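Sphingomyelinase C (Streptomyces griseocarneus, PDB 7CNE) belongs to the endonuclease/exonuclease/phosphatase family and has the DNase I-like fold, in which two mixed beta-sheets pack together. Local coordinates at residues A[211-225]-A[251-265]. Numbering follows the deposited sequence.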
loop_
_atom_site.group_PDB
_atom_site.type_symbol
_atom_site.label_atom_id
_atom_site.label_comp_id
_atom_site.label_asym_id
_atom_site.label_seq_id
_atom_site.Cartn_x
_atom_site.Cartn_y
_atom_site.Cartn_z
ATOM N N GLY A 211 -9.925 -5.055 -11.455
ATOM C CA GLY A 211 -9.497 -3.667 -11.424
ATOM C C GLY A 211 -9.383 -2.994 -12.771
ATOM O O GLY A 211 -9.098 -1.791 -12.827
ATOM N N ASP A 212 -9.616 -3.739 -13.857
ATOM C CA ASP A 212 -9.388 -3.263 -15.226
ATOM C C ASP A 212 -7.964 -2.721 -15.387
ATOM O O ASP A 212 -7.734 -1.615 -15.888
ATOM C CB ASP A 212 -10.434 -2.225 -15.634
ATOM C CG ASP A 212 -10.548 -2.073 -17.159
ATOM O OD1 ASP A 212 -9.959 -2.900 -17.889
ATOM O OD2 ASP A 212 -11.217 -1.119 -17.623
ATOM N N LEU A 213 -6.996 -3.538 -14.973
ATOM C CA LEU A 213 -5.597 -3.148 -14.868
ATOM C C LEU A 213 -4.780 -3.777 -15.987
ATOM O O LEU A 213 -4.980 -4.943 -16.326
ATOM C CB LEU A 213 -5.017 -3.587 -13.518
ATOM C CG LEU A 213 -5.808 -3.147 -12.284
ATOM C CD1 LEU A 213 -5.388 -3.956 -11.072
ATOM C CD2 LEU A 213 -5.600 -1.650 -12.063
ATOM N N ALA A 214 -3.846 -3.006 -16.546
ATOM C CA ALA A 214 -2.846 -3.575 -17.451
ATOM C C ALA A 214 -1.719 -4.211 -16.642
ATOM O O ALA A 214 -1.254 -3.615 -15.667
ATOM C CB ALA A 214 -2.284 -2.503 -18.377
ATOM N N PRO A 215 -1.278 -5.420 -16.982
ATOM C CA PRO A 215 -0.108 -5.973 -16.297
ATOM C C PRO A 215 1.106 -5.114 -16.593
ATOM O O PRO A 215 1.175 -4.438 -17.624
ATOM C CB PRO A 215 0.038 -7.378 -16.898
ATOM C CG PRO A 215 -0.608 -7.275 -18.237
ATOM C CD PRO A 215 -1.751 -6.298 -18.066
ATOM N N ALA A 216 2.042 -5.097 -15.652
ATOM C CA ALA A 216 3.325 -4.476 -15.938
ATOM C C ALA A 216 3.976 -5.216 -17.097
ATOM O O ALA A 216 3.748 -6.410 -17.303
ATOM C CB ALA A 216 4.228 -4.505 -14.700
ATOM N N ASP A 217 4.766 -4.488 -17.887
ATOM C CA ASP A 217 5.522 -5.150 -18.944
ATOM C C ASP A 217 6.551 -6.113 -18.365
ATOM O O ASP A 217 6.904 -7.104 -19.011
ATOM C CB ASP A 217 6.180 -4.102 -19.838
ATOM C CG ASP A 217 5.155 -3.255 -20.571
ATOM O OD1 ASP A 217 4.381 -3.826 -21.364
ATOM O OD2 ASP A 217 5.100 -2.026 -20.333
ATOM N N SER A 218 7.028 -5.857 -17.147
ATOM C CA SER A 218 7.908 -6.806 -16.486
ATOM C C SER A 218 7.777 -6.640 -14.984
ATOM O O SER A 218 7.568 -5.531 -14.485
ATOM C CB SER A 218 9.376 -6.651 -16.918
ATOM O OG SER A 218 9.897 -5.376 -16.617
ATOM N N ARG A 219 7.860 -7.762 -14.281
ATOM C CA ARG A 219 7.940 -7.779 -12.828
ATOM C C ARG A 219 9.297 -8.378 -12.480
ATOM O O ARG A 219 9.545 -9.566 -12.734
ATOM C CB ARG A 219 6.782 -8.565 -12.209
ATOM C CG ARG A 219 6.691 -8.391 -10.680
ATOM C CD ARG A 219 5.434 -9.045 -10.067
ATOM N NE ARG A 219 5.493 -8.965 -8.609
ATOM C CZ ARG A 219 5.081 -7.918 -7.894
ATOM N NH1 ARG A 219 4.545 -6.862 -8.498
ATOM N NH2 ARG A 219 5.196 -7.938 -6.566
ATOM N N ALA A 220 10.163 -7.561 -11.904
ATOM C CA ALA A 220 11.584 -7.833 -11.791
ATOM C C ALA A 220 11.999 -7.917 -10.329
ATOM O O ALA A 220 11.201 -7.679 -9.412
ATOM C CB ALA A 220 12.384 -6.751 -12.526
ATOM N N GLY A 221 13.274 -8.243 -10.113
ATOM C CA GLY A 221 13.805 -8.290 -8.764
ATOM C C GLY A 221 13.433 -9.581 -8.051
ATOM O O GLY A 221 13.239 -10.630 -8.667
ATOM N N HIS A 222 13.329 -9.492 -6.729
ATOM C CA HIS A 222 13.088 -10.676 -5.921
ATOM C C HIS A 222 11.721 -11.267 -6.261
ATOM O O HIS A 222 10.775 -10.519 -6.552
ATOM C CB HIS A 222 13.178 -10.319 -4.437
ATOM C CG HIS A 222 13.227 -11.507 -3.531
ATOM N ND1 HIS A 222 14.316 -12.352 -3.472
ATOM C CD2 HIS A 222 12.329 -11.987 -2.638
ATOM C CE1 HIS A 222 14.083 -13.305 -2.583
ATOM N NE2 HIS A 222 12.885 -13.107 -2.065
ATOM N N PRO A 223 11.587 -12.600 -6.283
ATOM C CA PRO A 223 10.306 -13.200 -6.686
ATOM C C PRO A 223 9.155 -12.956 -5.719
ATOM O O PRO A 223 8.003 -13.055 -6.149
ATOM C CB PRO A 223 10.629 -14.701 -6.779
ATOM C CG PRO A 223 11.880 -14.873 -5.971
ATOM C CD PRO A 223 12.650 -13.611 -6.176
ATOM N N TYR A 224 9.407 -12.658 -4.440
ATOM C CA TYR A 224 8.343 -12.638 -3.433
ATOM C C TYR A 224 8.416 -11.365 -2.603
ATOM O O TYR A 224 9.319 -11.217 -1.775
ATOM C CB TYR A 224 8.436 -13.853 -2.508
ATOM C CG TYR A 224 8.523 -15.180 -3.225
ATOM C CD1 TYR A 224 7.408 -15.737 -3.846
ATOM C CD2 TYR A 224 9.723 -15.883 -3.269
ATOM C CE1 TYR A 224 7.489 -16.959 -4.502
ATOM C CE2 TYR A 224 9.814 -17.099 -3.918
ATOM C CZ TYR A 224 8.695 -17.632 -4.529
ATOM O OH TYR A 224 8.799 -18.842 -5.173
ATOM N N SER A 225 7.435 -10.472 -2.769
ATOM C CA SER A 225 7.405 -9.290 -1.916
ATOM C C SER A 225 6.929 -9.600 -0.499
ATOM O O SER A 225 7.060 -8.740 0.379
ATOM C CB SER A 225 6.530 -8.198 -2.546
ATOM O OG SER A 225 5.158 -8.492 -2.386
ATOM N N HIS A 251 -1.039 0.286 -14.070
ATOM C CA HIS A 251 -1.822 1.259 -14.815
ATOM C C HIS A 251 -3.196 0.698 -15.177
ATOM O O HIS A 251 -3.432 -0.516 -15.167
ATOM C CB HIS A 251 -1.079 1.683 -16.079
ATOM C CG HIS A 251 0.098 2.555 -15.801
ATOM N ND1 HIS A 251 -0.002 3.927 -15.712
ATOM C CD2 HIS A 251 1.394 2.253 -15.554
ATOM C CE1 HIS A 251 1.187 4.434 -15.442
ATOM N NE2 HIS A 251 2.051 3.441 -15.339
ATOM N N ARG A 252 -4.103 1.613 -15.506
ATOM C CA ARG A 252 -5.477 1.285 -15.873
ATOM C C ARG A 252 -5.599 1.098 -17.380
ATOM O O ARG A 252 -5.052 1.885 -18.159
ATOM C CB ARG A 252 -6.410 2.409 -15.415
ATOM C CG ARG A 252 -7.881 2.172 -15.666
ATOM C CD ARG A 252 -8.699 3.089 -14.759
ATOM N NE ARG A 252 -10.130 3.026 -15.023
ATOM C CZ ARG A 252 -10.971 2.168 -14.454
ATOM N NH1 ARG A 252 -10.534 1.272 -13.576
ATOM N NH2 ARG A 252 -12.259 2.209 -14.771
ATOM N N ASN A 253 -6.330 0.059 -17.792
ATOM C CA ASN A 253 -6.544 -0.158 -19.219
ATOM C C ASN A 253 -7.203 1.057 -19.863
ATOM O O ASN A 253 -8.065 1.708 -19.268
ATOM C CB ASN A 253 -7.406 -1.399 -19.454
ATOM C CG ASN A 253 -6.641 -2.686 -19.216
ATOM O OD1 ASN A 253 -5.456 -2.784 -19.548
ATOM N ND2 ASN A 253 -7.318 -3.687 -18.647
ATOM N N GLY A 254 -6.785 1.363 -21.089
ATOM C CA GLY A 254 -7.362 2.461 -21.833
ATOM C C GLY A 254 -6.808 3.831 -21.508
ATOM O O GLY A 254 -7.279 4.819 -22.079
ATOM N N HIS A 255 -5.831 3.936 -20.614
ATOM C CA HIS A 255 -5.254 5.225 -20.270
ATOM C C HIS A 255 -3.798 5.260 -20.697
ATOM O O HIS A 255 -3.142 4.218 -20.807
ATOM C CB HIS A 255 -5.391 5.507 -18.769
ATOM C CG HIS A 255 -6.791 5.847 -18.367
ATOM N ND1 HIS A 255 -7.233 7.146 -18.250
ATOM C CD2 HIS A 255 -7.867 5.058 -18.128
ATOM C CE1 HIS A 255 -8.513 7.146 -17.921
ATOM N NE2 HIS A 255 -8.922 5.891 -17.840
ATOM N N ALA A 256 -3.308 6.464 -20.968
ATOM C CA ALA A 256 -1.901 6.622 -21.301
ATOM C C ALA A 256 -1.030 6.079 -20.174
ATOM O O ALA A 256 -1.391 6.130 -18.992
ATOM C CB ALA A 256 -1.580 8.095 -21.566
ATOM N N ARG A 257 0.114 5.525 -20.552
ATOM C CA ARG A 257 1.069 4.982 -19.597
ATOM C C ARG A 257 2.420 4.904 -20.283
ATOM O O ARG A 257 2.483 4.861 -21.514
ATOM C CB ARG A 257 0.630 3.595 -19.096
ATOM C CG ARG A 257 0.697 2.486 -20.153
ATOM C CD ARG A 257 0.419 1.125 -19.498
ATOM N NE ARG A 257 0.567 0.002 -20.421
ATOM C CZ ARG A 257 -0.429 -0.504 -21.144
ATOM N NH1 ARG A 257 -1.646 0.016 -21.047
ATOM N NH2 ARG A 257 -0.210 -1.534 -21.957
ATOM N N PRO A 258 3.517 4.921 -19.527
ATOM C CA PRO A 258 4.831 4.743 -20.153
ATOM C C PRO A 258 5.014 3.326 -20.683
ATOM O O PRO A 258 4.508 2.347 -20.127
ATOM C CB PRO A 258 5.818 5.042 -19.013
ATOM C CG PRO A 258 5.014 5.810 -17.985
ATOM C CD PRO A 258 3.632 5.237 -18.092
ATOM N N ALA A 259 5.757 3.222 -21.780
ATOM C CA ALA A 259 6.119 1.907 -22.275
ATOM C C ALA A 259 7.151 1.268 -21.351
ATOM O O ALA A 259 7.911 1.950 -20.653
ATOM C CB ALA A 259 6.666 2.000 -23.703
ATOM N N GLY A 260 7.167 -0.061 -21.346
ATOM C CA GLY A 260 8.146 -0.765 -20.539
ATOM C C GLY A 260 7.966 -0.527 -19.057
ATOM O O GLY A 260 8.954 -0.375 -18.326
ATOM N N TRP A 261 6.718 -0.494 -18.595
ATOM C CA TRP A 261 6.434 -0.281 -17.184
ATOM C C TRP A 261 6.851 -1.498 -16.374
ATOM O O TRP A 261 6.486 -2.633 -16.702
ATOM C CB TRP A 261 4.947 -0.000 -16.998
ATOM C CG TRP A 261 4.561 0.344 -15.606
ATOM C CD1 TRP A 261 3.887 -0.449 -14.717
ATOM C CD2 TRP A 261 4.800 1.588 -14.941
ATOM N NE1 TRP A 261 3.705 0.230 -13.527
ATOM C CE2 TRP A 261 4.253 1.481 -13.643
ATOM C CE3 TRP A 261 5.437 2.781 -15.314
ATOM C CZ2 TRP A 261 4.313 2.520 -12.725
ATOM C CZ3 TRP A 261 5.497 3.811 -14.406
ATOM C CH2 TRP A 261 4.944 3.676 -13.120
ATOM N N ARG A 262 7.597 -1.263 -15.299
ATOM C CA ARG A 262 8.150 -2.328 -14.475
ATOM C C ARG A 262 7.687 -2.185 -13.023
ATOM O O ARG A 262 7.481 -1.074 -12.529
ATOM C CB ARG A 262 9.693 -2.306 -14.558
ATOM C CG ARG A 262 10.419 -3.294 -13.640
ATOM C CD ARG A 262 11.915 -3.363 -13.989
ATOM N NE ARG A 262 12.127 -4.039 -15.270
ATOM C CZ ARG A 262 13.306 -4.454 -15.723
ATOM N NH1 ARG A 262 14.414 -4.239 -15.018
ATOM N NH2 ARG A 262 13.377 -5.071 -16.895
ATOM N N ASN A 263 7.501 -3.323 -12.351
ATOM C CA ASN A 263 7.461 -3.402 -10.887
ATOM C C ASN A 263 8.695 -4.185 -10.451
ATOM O O ASN A 263 8.863 -5.339 -10.862
ATOM C CB ASN A 263 6.207 -4.126 -10.365
ATOM C CG ASN A 263 4.911 -3.313 -10.488
ATOM O OD1 ASN A 263 3.876 -3.729 -9.953
ATOM N ND2 ASN A 263 4.948 -2.185 -11.195
ATOM N N THR A 264 9.542 -3.588 -9.619
ATOM C CA THR A 264 10.726 -4.273 -9.101
ATOM C C THR A 264 10.574 -4.510 -7.602
ATOM O O THR A 264 10.388 -3.559 -6.833
ATOM C CB THR A 264 11.998 -3.475 -9.386
ATOM O OG1 THR A 264 12.101 -3.256 -10.796
ATOM C CG2 THR A 264 13.224 -4.246 -8.916
ATOM N N VAL A 265 10.643 -5.774 -7.195
ATOM C CA VAL A 265 10.647 -6.127 -5.779
ATOM C C VAL A 265 12.079 -5.994 -5.273
ATOM O O VAL A 265 12.989 -6.657 -5.782
ATOM C CB VAL A 265 10.110 -7.547 -5.558
ATOM C CG1 VAL A 265 9.968 -7.840 -4.056
ATOM C CG2 VAL A 265 8.768 -7.743 -6.296
HETATM O O HOH W 1 -7.881 0.893 -12.645
HETATM O O HOH W 2 -10.732 1.309 -18.660
HETATM O O HOH W 3 0.720 -1.493 -15.461
HETATM O O HOH W 4 3.297 -0.184 -20.292
HETATM O O HOH W 5 9.737 -3.464 -18.561
HETATM O O HOH W 6 3.658 -6.360 -11.314
#
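Val-265 and Arg-219 meet where strand 218-221, the edge strand of one sheet of the DNase I-like fold, runs parallel to strand 261-265. The tight part lies on the face that carries Arg-219 and Asn-263, turned toward strand 247-251 of the other sheet. Val-265, branched and apolar, lays CG2 over one face of the Arg-219 guanidinium, 3.6 Å from NH2, while its CG1, anti to the backbone N (chi1 -173°), reaches CA of Ser-225. The extended chain of Arg-219 carries the guanidinium to Asp-245, with which it forms a salt bridge. Asn-263 is buried, and its amide offers both an acceptor and a donor: OD1 accepts from Val-249 N and, through a water, is linked to Arg-219 NH1, and ND2 donates to its neighbour's carbonyl, Arg-262 O. Backbone bonds such as Ala-220 N to Asn-263 O, 2.8 Å, tie the strands.

The opposite face, with Ser-218, Ala-220 and Arg-262, is looser and partly exposed. Here small Ala-220 leaves room for the Arg-262 guanidinium to lie over its CB, and the bend at chi3 (-71°) helps bring NE within 2.9 Å of Ser-218 OG. Asp-217, exposed in the loop before strand 218-221, accepts from Trp-261 N at OD2 through its anti lone pair, and a water joins the same oxygen to Arg-257 NE. Beyond the strands, Asp-212 ends helix 203-211 in a Schellman motif; Asn-253 ND2 donates to Asp-212 OD1 at 2.9 Å, approaching from above the carboxylate plane.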